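PDB 5T3B: glycoside Hydrolase from Bacteroides plebeius, which probably hydrolyses galactosidic linkages of agarose-type polysaccharides, as relatives in glycoside hydrolase family 50 do, and belongs to a subfamily enriched in human gut Bacteroidetes. Local coordinates for residues Arg61-Pro64 against Gly68-Gln71; Pro191-Leu196 against Gly238-Asn243; Asp266-Ile271 against Ile280-Phe285. All blocks are in the same frame, centred on the assembly; numbering follows the deposited sequence.

In the fold
The three contacts occur in sequence along the chain, without overlap. Contact 1 lies in the loop between strand 56-60 and helix 76-82. Contact 2 follows strand 188-190, one of the parallel strands that are consistent with the (beta/alpha)8 barrel expected of family 50, and contact 3 pairs two peripheral helices. Contact 1 lies across the chain's centre from the other two: its centre is about 39 Å from that of contact 2 and 51 Å from that of contact 3. Contacts 2 and 3 have centres about 32 Å apart, yet their nearest atoms come within about 9 Å without touching. All three are packing contacts, and no ligand or catalytic residue is identified in them.

Contact 1. Residues Arg61-Pro64 against Gly68-Gln71; sequences RILP and GYEQ
Leu-63 lays its CD1 methyl obliquely against the Tyr-69 ring, near the CD2-CE2 bond. Leu-63 CD1 is 3.7 Å from Tyr-69 CE2 and 3.8 Å from Tyr-69 CD2, so the methyl bears on both ring carbons almost equally. The other branch of the same leucine reaches Gln-71: Leu-63 CD2 is 3.9 Å from Gln-71 OE1, a van der Waals approach in which the two side chains run at about a right angle. Gln-71 presents its amide there because CG is anti to the backbone N (chi1 -178°) and the chain stays extended beyond it. The polar ends have other partners: Tyr-69 OH bonds to Asn-474, and Gln-71 NE2 to the carbonyl of Thr-73 and to Asp-467. Both segments belong to the loop joining strand 56-60 to helix 76-82, and Leu-475 of helix 472-480 touches both Leu-63 and Tyr-69. No direct hydrogen bond joins the segments. A water lies 2.7 Å from both Leu-63 O and Tyr-69 O and may link them, sharing its protons with other acceptors. The chemistry is thus divided: methyl-to-ring contact excludes solvent among the side chains, while the two carbonyls, which cannot bond to each other, approach a common water.

Contact 2. Residues Pro191-Leu196 against Gly238-Asn243; sequences PSFSFL and GMFRNN
Pro-191 and Phe-240 mark the closest backbone approach, with CA atoms 8.5 Å apart, too far for main-chain pairing, where the stretch after strand 188-190 meets the loop after helix 224-232. Side chains bridge the gap. Phe-240 CG lies anti to its carbonyl carbon (chi1 -55°), which sends the ring toward Pro-191. Pro-191 CG sits 3.6 Å from the centroid of the Phe-240 ring, only 8° off the ring normal, a CH-pi contact centred on the face; Pro-191 CB is displaced toward the rim, 3.6 Å from Phe-240 CZ. Met-239 CG covers the opposite face at 3.5 Å above the plane, so the ring is clamped between a proline and its own sequence neighbour. Phe-193 arrives obliquely, its CZ 3.9 Å from both CE2 and CD2 of Phe-240, and also stacks with Phe-237. Spanning the type II beta turn from Phe-240 to Asn-243, Asn-243 ND2 donates to Met-239 O over 3.1 Å at an N-H...O angle of 155°, and Asn-177 of helix 169-182 also grips that oxygen. Backbone hydrogen bonds tie Pro-191 and Phe-193 to Phe-250. Across the contact the adhesion is apolar, directed by an aliphatic CH on a pi face; hydrogen bonds lie within 238-243 and from 191-196 to Phe-250.

Contact 3. Residues Asp266-Ile271 against Ile280-Phe285; sequences DRFLKI and IAAAKF
Ala-282 and the pair Phe-268 and Leu-269 form the apolar interface between helix 264-269 and helix 277-288. The CA atoms of Leu-269 and Ala-282 approach to 6.1 Å, and the Ala-282 side chain at that point is a single methyl. Ala-282 CB points at the facing helix and meets Phe-268 CB at 3.6 Å. The same methyl lies at the edge of the Phe-268 ring, near its plane, so the ring faces are turned elsewhere. Phe-306 of helix 300-324 meets that ring with planes at about 80° and also touches Ala-282, closing the group from a third helix. Leu-269 comes in alongside: with CG anti to the carbonyl carbon (chi1 -71°), its branch brings CD2 to 3.8 Å from Ala-282 CB. Leu-269 CD2 also rests against the backbone of the next residue, 3.8 Å from Ala-283 N, and touches Ala-283 CB more loosely at 4.4 Å.

Hydrogen bonding runs within each segment rather than between them. Lys-284 N donates to Ile-280 O at 2.8 Å, closing the helical turn that carries the three alanines, and Ile-271 N reaches back to Phe-268 O, an i to i-3 bond. Arg-267 is salt-bridged to Asp-256, and Asp-266 to Arg-263.

With no polar bond crossing the interface, the segments are held by dispersion and by exclusion of solvent from 154 Å² of surface, and the Ala-282 methyl in contact with both Phe-268 and Leu-269 is consistent with their close approach.

Contact 1. Residues Arg61-Pro64 against Gly68-Gln71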
ATOM      1  N   ARG A  61     -10.303 -10.876 -15.683  1.00 10.45           N
ATOM      2  CA  ARG A  61      -9.746 -12.173 -15.379  1.00  9.97           C
ATOM      3  C   ARG A  61     -10.148 -12.530 -13.968  1.00  9.93           C
ATOM      4  O   ARG A  61      -9.716 -11.862 -13.014  1.00 10.93           O
ATOM      5  CB  ARG A  61      -8.210 -12.162 -15.537  1.00 11.45           C
ATOM      6  CG  ARG A  61      -7.588 -13.520 -15.243  1.00 11.51           C
ATOM      7  CD  ARG A  61      -6.134 -13.577 -15.678  1.00 11.64           C
ATOM      8  NE  ARG A  61      -5.286 -12.668 -14.904  1.00 10.17           N
ATOM      9  CZ  ARG A  61      -3.959 -12.675 -14.913  1.00 11.44           C
ATOM     10  NH1 ARG A  61      -3.291 -13.636 -15.541  1.00 12.32           N
ATOM     11  NH2 ARG A  61      -3.317 -11.752 -14.236  1.00 11.48           N
ATOM     12  N   ILE A  62     -10.883 -13.637 -13.796  1.00 10.49           N
ATOM     13  CA  ILE A  62     -11.217 -14.113 -12.491  1.00 10.09           C
ATOM     14  C   ILE A  62     -10.649 -15.540 -12.252  1.00 10.51           C
ATOM     15  O   ILE A  62     -10.377 -16.287 -13.196  1.00 11.69           O
ATOM     16  CB  ILE A  62     -12.736 -14.062 -12.172  1.00 10.51           C
ATOM     17  CG1 ILE A  62     -13.565 -14.933 -13.111  1.00 10.94           C
ATOM     18  CG2 ILE A  62     -13.245 -12.641 -12.197  1.00 11.67           C
ATOM     19  CD1 ILE A  62     -15.008 -15.134 -12.642  1.00 11.38           C
ATOM     20  N   LEU A  63     -10.542 -15.909 -10.986  1.00 10.17           N
ATOM     21  CA  LEU A  63      -9.844 -17.127 -10.592  1.00 10.97           C
ATOM     22  C   LEU A  63     -10.413 -18.418 -11.215  1.00 11.72           C
ATOM     23  O   LEU A  63      -9.610 -19.242 -11.693  1.00 13.40           O
ATOM     24  CB  LEU A  63      -9.732 -17.213  -9.099  1.00 11.37           C
ATOM     25  CG  LEU A  63      -8.836 -18.312  -8.565  1.00 11.18           C
ATOM     26  CD1 LEU A  63      -7.377 -18.163  -8.996  1.00 13.44           C
ATOM     27  CD2 LEU A  63      -8.930 -18.370  -7.045  1.00 12.64           C
ATOM     28  N   PRO A  64     -11.737 -18.563 -11.295  1.00 11.82           N
ATOM     29  CA  PRO A  64     -12.292 -19.783 -11.901  1.00 13.60           C
ATOM     30  C   PRO A  64     -11.946 -19.986 -13.360  1.00 13.05           C
ATOM     31  O   PRO A  64     -12.087 -21.102 -13.856  1.00 16.25           O
ATOM     32  CB  PRO A  64     -13.794 -19.551 -11.729  1.00 14.51           C
ATOM     33  CG  PRO A  64     -13.923 -18.697 -10.536  1.00 13.19           C
ATOM     34  CD  PRO A  64     -12.809 -17.754 -10.670  1.00 12.05           C
ATOM     35  N   GLY A  68      -5.359 -23.686 -16.810  1.00 17.13           N
ATOM     36  CA  GLY A  68      -4.256 -24.440 -16.264  1.00 17.96           C
ATOM     37  C   GLY A  68      -4.158 -24.341 -14.768  1.00 16.79           C
ATOM     38  O   GLY A  68      -3.184 -24.846 -14.227  1.00 18.12           O
ATOM     39  N   TYR A  69      -5.092 -23.655 -14.101  1.00 15.93           N
ATOM     40  CA  TYR A  69      -5.099 -23.546 -12.652  1.00 14.44           C
ATOM     41  C   TYR A  69      -6.469 -23.951 -12.176  1.00 14.16           C
ATOM     42  O   TYR A  69      -7.473 -23.439 -12.702  1.00 16.48           O
ATOM     43  CB  TYR A  69      -4.835 -22.117 -12.207  1.00 12.93           C
ATOM     44  CG  TYR A  69      -4.882 -22.024 -10.705  1.00 11.57           C
ATOM     45  CD1 TYR A  69      -3.839 -22.427  -9.929  1.00 14.05           C
ATOM     46  CD2 TYR A  69      -6.020 -21.576 -10.065  1.00 12.26           C
ATOM     47  CE1 TYR A  69      -3.927 -22.432  -8.551  1.00 13.87           C
ATOM     48  CE2 TYR A  69      -6.134 -21.581  -8.676  1.00 11.34           C
ATOM     49  CZ  TYR A  69      -5.114 -21.996  -7.910  1.00 11.45           C
ATOM     50  OH  TYR A  69      -5.245 -22.044  -6.551  1.00 12.07           O
ATOM     51  N   GLU A  70      -6.529 -24.790 -11.144  1.00 16.65           N
ATOM     52  CA  GLU A  70      -7.786 -25.074 -10.445  1.00 17.22           C
ATOM     53  C   GLU A  70      -7.573 -24.755  -8.967  1.00 15.56           C
ATOM     54  O   GLU A  70      -6.573 -25.066  -8.410  1.00 15.99           O
ATOM     55  CB  GLU A  70      -8.239 -26.530 -10.629  1.00 19.50           C
ATOM     56  CG  GLU A  70      -8.564 -26.839 -12.106  1.00 23.13           C
ATOM     57  CD  GLU A  70      -9.755 -26.007 -12.709  1.00 30.39           C
ATOM     58  OE1 GLU A  70     -10.761 -25.632 -11.982  1.00 36.94           O
ATOM     59  OE2 GLU A  70      -9.684 -25.701 -13.941  1.00 34.52           O
ATOM     60  N   GLN A  71      -8.560 -24.127  -8.353  1.00 15.92           N
ATOM     61  CA  GLN A  71      -8.412 -23.668  -6.961  1.00 14.28           C
ATOM     62  C   GLN A  71      -7.998 -24.838  -6.073  1.00 14.02           C
ATOM     63  O   GLN A  71      -8.658 -25.850  -6.020  1.00 16.80           O
ATOM     64  CB  GLN A  71      -9.666 -22.995  -6.491  1.00 13.69           C
ATOM     65  CG  GLN A  71      -9.575 -22.468  -5.098  1.00 13.71           C
ATOM     66  CD  GLN A  71     -10.702 -21.571  -4.688  1.00 12.71           C
ATOM     67  OE1 GLN A  71     -11.364 -20.922  -5.498  1.00 16.31           O
ATOM     68  NE2 GLN A  71     -10.875 -21.481  -3.370  1.00 12.68           N
TER
HETATM   69  O   HOH W   1      -9.575 -21.942 -11.875  1.00 18.47           O

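Contact 2. Residues Pro191-Leu196 against Gly238-Asn243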
ATOM      1  N   PRO A 191       1.915   0.807  11.123  1.00  8.00           N
ATOM      2  CA  PRO A 191       1.409   2.150  11.369  1.00  7.81           C
ATOM      3  C   PRO A 191       1.854   3.127  10.348  1.00  7.54           C
ATOM      4  O   PRO A 191       2.912   2.981   9.716  1.00  8.18           O
ATOM      5  CB  PRO A 191       1.968   2.538  12.734  1.00  8.92           C
ATOM      6  CG  PRO A 191       3.242   1.737  12.772  1.00 10.39           C
ATOM      7  CD  PRO A 191       2.891   0.405  12.147  1.00  9.53           C
ATOM      8  N   SER A 192       1.044   4.159  10.155  1.00  8.04           N
ATOM      9  CA  SER A 192       1.358   5.303   9.292  1.00  7.88           C
ATOM     10  C   SER A 192       1.625   6.535  10.117  1.00  9.09           C
ATOM     11  O   SER A 192       1.044   6.708  11.223  1.00 12.80           O
ATOM     12  CB  SER A 192       0.248   5.497   8.266  1.00  9.11           C
ATOM     13  OG  SER A 192      -1.007   5.711   8.940  1.00 10.52           O
ATOM     14  N   PHE A 193       2.588   7.316   9.666  1.00  8.23           N
ATOM     15  CA  PHE A 193       3.035   8.560  10.261  1.00  8.42           C
ATOM     16  C   PHE A 193       2.916   9.673   9.221  1.00  7.91           C
ATOM     17  O   PHE A 193       2.610   9.466   8.055  1.00  9.46           O
ATOM     18  CB  PHE A 193       4.484   8.420  10.731  1.00  8.72           C
ATOM     19  CG  PHE A 193       4.653   7.438  11.872  1.00  9.02           C
ATOM     20  CD1 PHE A 193       4.763   6.076  11.655  1.00  9.92           C
ATOM     21  CD2 PHE A 193       4.697   7.861  13.165  1.00 10.62           C
ATOM     22  CE1 PHE A 193       4.921   5.189  12.689  1.00 10.29           C
ATOM     23  CE2 PHE A 193       4.883   6.984  14.194  1.00 11.33           C
ATOM     24  CZ  PHE A 193       4.952   5.645  13.964  1.00 11.04           C
ATOM     25  N   SER A 194       3.171  10.894   9.696  0.50  8.14           N
ATOM     26  CA  SER A 194       3.136  12.125   8.900  0.50  8.21           C
ATOM     27  C   SER A 194       4.436  12.907   9.140  0.50  8.56           C
ATOM     28  O   SER A 194       4.442  13.936   9.826  0.50  9.41           O
ATOM     29  CB  SER A 194       1.923  12.958   9.266  0.50  8.76           C
ATOM     30  OG  SER A 194       0.727  12.265   9.015  0.50  9.39           O
ATOM     31  N   PHE A 195       5.552  12.397   8.605  1.00  8.66           N
ATOM     32  CA  PHE A 195       6.848  12.955   8.968  1.00  9.13           C
ATOM     33  C   PHE A 195       6.982  14.441   8.564  1.00  9.85           C
ATOM     34  O   PHE A 195       7.510  15.242   9.344  1.00 10.36           O
ATOM     35  CB  PHE A 195       7.995  12.170   8.355  1.00  9.01           C
ATOM     36  CG  PHE A 195       8.462  10.980   9.140  1.00  8.83           C
ATOM     37  CD1 PHE A 195       7.596  10.055   9.680  1.00  9.04           C
ATOM     38  CD2 PHE A 195       9.822  10.742   9.315  1.00  9.58           C
ATOM     39  CE1 PHE A 195       8.034   8.936  10.357  1.00  9.78           C
ATOM     40  CE2 PHE A 195      10.260   9.667  10.025  1.00 10.43           C
ATOM     41  CZ  PHE A 195       9.385   8.703  10.494  1.00 10.08           C
ATOM     42  N   LEU A 196       6.566  14.793   7.355  1.00  9.20           N
ATOM     43  CA  LEU A 196       6.807  16.163   6.920  1.00  9.30           C
ATOM     44  C   LEU A 196       6.047  17.180   7.799  1.00  9.97           C
ATOM     45  O   LEU A 196       6.601  18.208   8.216  1.00 10.69           O
ATOM     46  CB  LEU A 196       6.454  16.317   5.448  1.00 10.11           C
ATOM     47  CG  LEU A 196       7.417  15.576   4.516  1.00  9.46           C
ATOM     48  CD1 LEU A 196       6.811  15.359   3.156  1.00 11.17           C
ATOM     49  CD2 LEU A 196       8.734  16.305   4.389  1.00 10.97           C
ATOM     50  N   GLY A 238       7.599   4.404  20.315  1.00 13.91           N
ATOM     51  CA  GLY A 238       7.802   3.616  21.525  1.00 15.46           C
ATOM     52  C   GLY A 238       7.139   2.267  21.532  1.00 16.29           C
ATOM     53  O   GLY A 238       7.756   1.287  21.890  1.00 18.44           O
ATOM     54  N   MET A 239       5.911   2.210  21.033  1.00 13.79           N
ATOM     55  CA  MET A 239       5.230   0.901  21.039  1.00 14.94           C
ATOM     56  C   MET A 239       5.582  -0.004  19.854  1.00 12.53           C
ATOM     57  O   MET A 239       5.226  -1.174  19.814  1.00 12.41           O
ATOM     58  CB  MET A 239       3.725   1.069  21.134  1.00 19.68           C
ATOM     59  CG  MET A 239       3.077   1.620  19.916  1.00 19.01           C
ATOM     60  SD  MET A 239       1.216   1.604  20.030  1.00 24.56           S
ATOM     61  CE  MET A 239       0.946   2.493  21.423  1.00 28.86           C
ATOM     62  N   PHE A 240       6.309   0.559  18.893  1.00 10.51           N
ATOM     63  CA  PHE A 240       6.599  -0.133  17.664  1.00 11.43           C
ATOM     64  C   PHE A 240       8.010  -0.693  17.583  1.00 13.81           C
ATOM     65  O   PHE A 240       8.258  -1.732  16.952  1.00 14.58           O
ATOM     66  CB  PHE A 240       6.330   0.728  16.456  1.00 11.68           C
ATOM     67  CG  PHE A 240       4.930   1.280  16.403  1.00 10.69           C
ATOM     68  CD1 PHE A 240       3.821   0.415  16.350  1.00 11.92           C
ATOM     69  CD2 PHE A 240       4.661   2.624  16.482  1.00 11.03           C
ATOM     70  CE1 PHE A 240       2.517   0.916  16.324  1.00 11.19           C
ATOM     71  CE2 PHE A 240       3.359   3.115  16.425  1.00 11.22           C
ATOM     72  CZ  PHE A 240       2.297   2.250  16.355  1.00 10.25           C
ATOM     73  N   ARG A 241       8.954  -0.005  18.203  0.50 13.78           N
ATOM     74  CA  ARG A 241      10.333  -0.440  18.070  0.50 13.78           C
ATOM     75  C   ARG A 241      10.532  -1.783  18.793  0.50 14.47           C
ATOM     76  O   ARG A 241       9.976  -2.005  19.868  0.50 15.92           O
ATOM     77  CB  ARG A 241      11.284   0.628  18.617  0.50 14.65           C
ATOM     78  CG  ARG A 241      11.192   0.871  20.094  0.50 13.48           C
ATOM     79  CD  ARG A 241      12.388   1.763  20.424  0.50 14.83           C
ATOM     80  NE  ARG A 241      12.347   3.093  19.840  0.50 14.16           N
ATOM     81  CZ  ARG A 241      11.735   4.101  20.414  0.50 14.17           C
ATOM     82  NH1 ARG A 241      11.201   3.959  21.657  0.50 16.10           N
ATOM     83  NH2 ARG A 241      11.659   5.257  19.759  0.50 11.91           N
ATOM     84  N   ASN A 242      11.355  -2.637  18.193  1.00 12.29           N
ATOM     85  CA  ASN A 242      11.690  -3.938  18.774  1.00 12.54           C
ATOM     86  C   ASN A 242      10.494  -4.817  19.074  1.00 14.23           C
ATOM     87  O   ASN A 242      10.492  -5.638  19.966  1.00 19.83           O
ATOM     88  CB  ASN A 242      12.552  -3.761  20.021  1.00 14.13           C
ATOM     89  CG  ASN A 242      13.831  -3.021  19.705  1.00 15.05           C
ATOM     90  OD1 ASN A 242      14.139  -1.930  20.270  1.00 24.75           O
ATOM     91  ND2 ASN A 242      14.526  -3.538  18.792  1.00 14.19           N
ATOM     92  N   ASN A 243       9.447  -4.638  18.285  1.00 14.08           N
ATOM     93  CA  ASN A 243       8.192  -5.327  18.485  1.00 13.38           C
ATOM     94  C   ASN A 243       8.007  -6.270  17.294  1.00 12.37           C
ATOM     95  O   ASN A 243       7.784  -5.788  16.151  1.00 12.99           O
ATOM     96  CB  ASN A 243       7.081  -4.309  18.608  1.00 12.77           C
ATOM     97  CG  ASN A 243       5.754  -4.957  18.930  1.00 12.73           C
ATOM     98  OD1 ASN A 243       5.485  -6.115  18.537  1.00 13.17           O
ATOM     99  ND2 ASN A 243       4.934  -4.237  19.651  1.00 13.95           N
TER

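Contact 3. Residues Asp266-Ile271 against Ile280-Phe285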
ATOM      1  N   ASP A 266       8.391  23.646 -11.212  1.00 20.56           N
ATOM      2  CA  ASP A 266       7.774  24.935 -11.556  1.00 21.76           C
ATOM      3  C   ASP A 266       7.238  25.671 -10.331  1.00 19.93           C
ATOM      4  O   ASP A 266       7.502  26.870 -10.117  1.00 20.31           O
ATOM      5  CB  ASP A 266       6.593  24.757 -12.496  1.00 25.30           C
ATOM      6  CG  ASP A 266       6.980  24.318 -13.881  1.00 29.48           C
ATOM      7  OD1 ASP A 266       8.156  24.132 -14.187  1.00 45.45           O
ATOM      8  OD2 ASP A 266       6.039  24.157 -14.686  1.00 43.95           O
ATOM      9  N   ARG A 267       6.522  24.930  -9.478  0.50 19.23           N
ATOM     10  CA  ARG A 267       5.946  25.536  -8.280  0.50 17.88           C
ATOM     11  C   ARG A 267       7.047  26.010  -7.298  0.50 19.03           C
ATOM     12  O   ARG A 267       6.903  27.086  -6.713  0.50 21.05           O
ATOM     13  CB  ARG A 267       4.925  24.617  -7.558  0.50 17.97           C
ATOM     14  CG  ARG A 267       3.501  24.635  -8.154  0.50 18.68           C
ATOM     15  CD  ARG A 267       2.570  23.547  -7.585  0.50 14.69           C
ATOM     16  NE  ARG A 267       3.109  22.164  -7.796  0.50 14.70           N
ATOM     17  CZ  ARG A 267       2.819  21.097  -7.057  0.50 13.30           C
ATOM     18  NH1 ARG A 267       2.027  21.160  -6.040  0.50 20.21           N
ATOM     19  NH2 ARG A 267       3.300  19.946  -7.405  0.50 13.23           N
ATOM     20  N   PHE A 268       8.153  25.268  -7.153  1.00 15.42           N
ATOM     21  CA  PHE A 268       9.192  25.704  -6.252  1.00 17.41           C
ATOM     22  C   PHE A 268       9.809  27.006  -6.783  1.00 18.08           C
ATOM     23  O   PHE A 268      10.082  27.897  -6.012  1.00 19.72           O
ATOM     24  CB  PHE A 268      10.283  24.663  -6.071  1.00 15.91           C
ATOM     25  CG  PHE A 268       9.973  23.570  -5.090  1.00 14.97           C
ATOM     26  CD1 PHE A 268       8.695  23.183  -4.738  1.00 18.26           C
ATOM     27  CD2 PHE A 268      11.004  22.923  -4.477  1.00 16.27           C
ATOM     28  CE1 PHE A 268       8.460  22.200  -3.813  1.00 17.37           C
ATOM     29  CE2 PHE A 268      10.761  21.869  -3.626  1.00 15.64           C
ATOM     30  CZ  PHE A 268       9.482  21.484  -3.301  1.00 14.10           C
ATOM     31  N   LEU A 269       9.992  27.069  -8.095  1.00 17.84           N
ATOM     32  CA  LEU A 269      10.635  28.268  -8.672  1.00 19.61           C
ATOM     33  C   LEU A 269       9.778  29.494  -8.542  1.00 20.83           C
ATOM     34  O   LEU A 269      10.301  30.623  -8.629  1.00 24.47           O
ATOM     35  CB  LEU A 269      11.020  28.016 -10.125  1.00 20.93           C
ATOM     36  CG  LEU A 269      12.199  27.028 -10.372  1.00 19.48           C
ATOM     37  CD1 LEU A 269      12.299  26.668 -11.841  1.00 21.04           C
ATOM     38  CD2 LEU A 269      13.486  27.570  -9.825  1.00 21.53           C
ATOM     39  N   LYS A 270       8.455  29.275  -8.456  1.00 19.66           N
ATOM     40  CA  LYS A 270       7.498  30.390  -8.296  1.00 23.99           C
ATOM     41  C   LYS A 270       7.172  30.780  -6.834  1.00 24.37           C
ATOM     42  O   LYS A 270       6.421  31.697  -6.583  1.00 28.87           O
ATOM     43  CB  LYS A 270       6.228  30.096  -9.113  1.00 26.00           C
ATOM     44  CG  LYS A 270       6.406  29.988 -10.611  1.00 32.24           C
ATOM     45  CD  LYS A 270       6.922  31.275 -11.246  1.00 41.62           C
ATOM     46  CE  LYS A 270       6.360  31.525 -12.638  1.00 43.80           C
ATOM     47  NZ  LYS A 270       6.614  32.948 -12.977  1.00 46.06           N
ATOM     48  N   ILE A 271       7.814  30.123  -5.869  1.00 24.12           N
ATOM     49  CA  ILE A 271       7.662  30.495  -4.455  1.00 23.89           C
ATOM     50  C   ILE A 271       8.103  31.950  -4.309  1.00 29.10           C
ATOM     51  O   ILE A 271       9.167  32.312  -4.800  1.00 28.16           O
ATOM     52  CB  ILE A 271       8.485  29.585  -3.531  1.00 22.66           C
ATOM     53  CG1 ILE A 271       7.891  28.160  -3.497  1.00 18.63           C
ATOM     54  CG2 ILE A 271       8.490  30.157  -2.141  1.00 23.23           C
ATOM     55  CD1 ILE A 271       8.830  27.204  -2.804  1.00 19.01           C
ATOM     56  N   ILE A 280      15.426  27.973  -2.997  1.00 16.29           N
ATOM     57  CA  ILE A 280      16.891  27.968  -3.151  1.00 16.55           C
ATOM     58  C   ILE A 280      17.385  26.677  -3.849  1.00 14.65           C
ATOM     59  O   ILE A 280      18.194  26.674  -4.781  1.00 17.47           O
ATOM     60  CB  ILE A 280      17.599  28.244  -1.823  1.00 18.67           C
ATOM     61  CG1 ILE A 280      17.267  29.700  -1.328  1.00 19.51           C
ATOM     62  CG2 ILE A 280      19.103  27.934  -1.905  1.00 21.74           C
ATOM     63  CD1 ILE A 280      17.615  29.938   0.130  1.00 23.47           C
ATOM     64  N   ALA A 281      16.830  25.549  -3.379  1.00 14.39           N
ATOM     65  CA  ALA A 281      17.200  24.268  -3.906  1.00 14.40           C
ATOM     66  C   ALA A 281      16.803  24.085  -5.381  1.00 13.53           C
ATOM     67  O   ALA A 281      17.578  23.551  -6.214  1.00 15.30           O
ATOM     68  CB  ALA A 281      16.605  23.124  -3.092  1.00 15.11           C
ATOM     69  N   ALA A 282      15.605  24.556  -5.712  1.00 14.48           N
ATOM     70  CA  ALA A 282      15.140  24.484  -7.079  1.00 15.68           C
ATOM     71  C   ALA A 282      15.989  25.346  -7.998  1.00 15.79           C
ATOM     72  O   ALA A 282      16.347  24.909  -9.061  1.00 16.88           O
ATOM     73  CB  ALA A 282      13.687  24.899  -7.165  1.00 16.25           C
ATOM     74  N   ALA A 283      16.305  26.573  -7.546  1.00 16.14           N
ATOM     75  CA  ALA A 283      17.100  27.458  -8.357  1.00 18.62           C
ATOM     76  C   ALA A 283      18.514  26.876  -8.531  1.00 19.20           C
ATOM     77  O   ALA A 283      19.118  26.981  -9.622  1.00 23.23           O
ATOM     78  CB  ALA A 283      17.155  28.850  -7.762  1.00 21.36           C
ATOM     79  N   LYS A 284      19.048  26.297  -7.465  1.00 17.96           N
ATOM     80  CA  LYS A 284      20.360  25.656  -7.527  1.00 19.99           C
ATOM     81  C   LYS A 284      20.389  24.490  -8.533  1.00 18.90           C
ATOM     82  O   LYS A 284      21.344  24.346  -9.292  1.00 23.42           O
ATOM     83  CB  LYS A 284      20.852  25.205  -6.154  1.00 23.19           C
ATOM     84  CG  LYS A 284      22.245  24.588  -6.145  1.00 26.04           C
ATOM     85  CD  LYS A 284      22.778  24.454  -4.687  1.00 32.29           C
ATOM     86  CE  LYS A 284      24.298  24.332  -4.554  1.00 37.19           C
ATOM     87  NZ  LYS A 284      24.851  23.455  -5.586  1.00 44.97           N
ATOM     88  N   PHE A 285      19.345  23.680  -8.527  1.00 18.55           N
ATOM     89  CA  PHE A 285      19.253  22.576  -9.414  1.00 18.45           C
ATOM     90  C   PHE A 285      19.304  23.058 -10.854  1.00 18.25           C
ATOM     91  O   PHE A 285      20.061  22.513 -11.644  1.00 22.44           O
ATOM     92  CB  PHE A 285      17.976  21.803  -9.131  1.00 17.23           C
ATOM     93  CG  PHE A 285      17.647  20.782 -10.148  1.00 15.07           C
ATOM     94  CD1 PHE A 285      18.289  19.569 -10.119  1.00 19.05           C
ATOM     95  CD2 PHE A 285      16.721  21.031 -11.146  1.00 16.76           C
ATOM     96  CE1 PHE A 285      18.046  18.609 -11.091  1.00 16.95           C
ATOM     97  CE2 PHE A 285      16.447  20.050 -12.068  1.00 18.21           C
ATOM     98  CZ  PHE A 285      17.090  18.851 -12.026  1.00 16.95           C
TER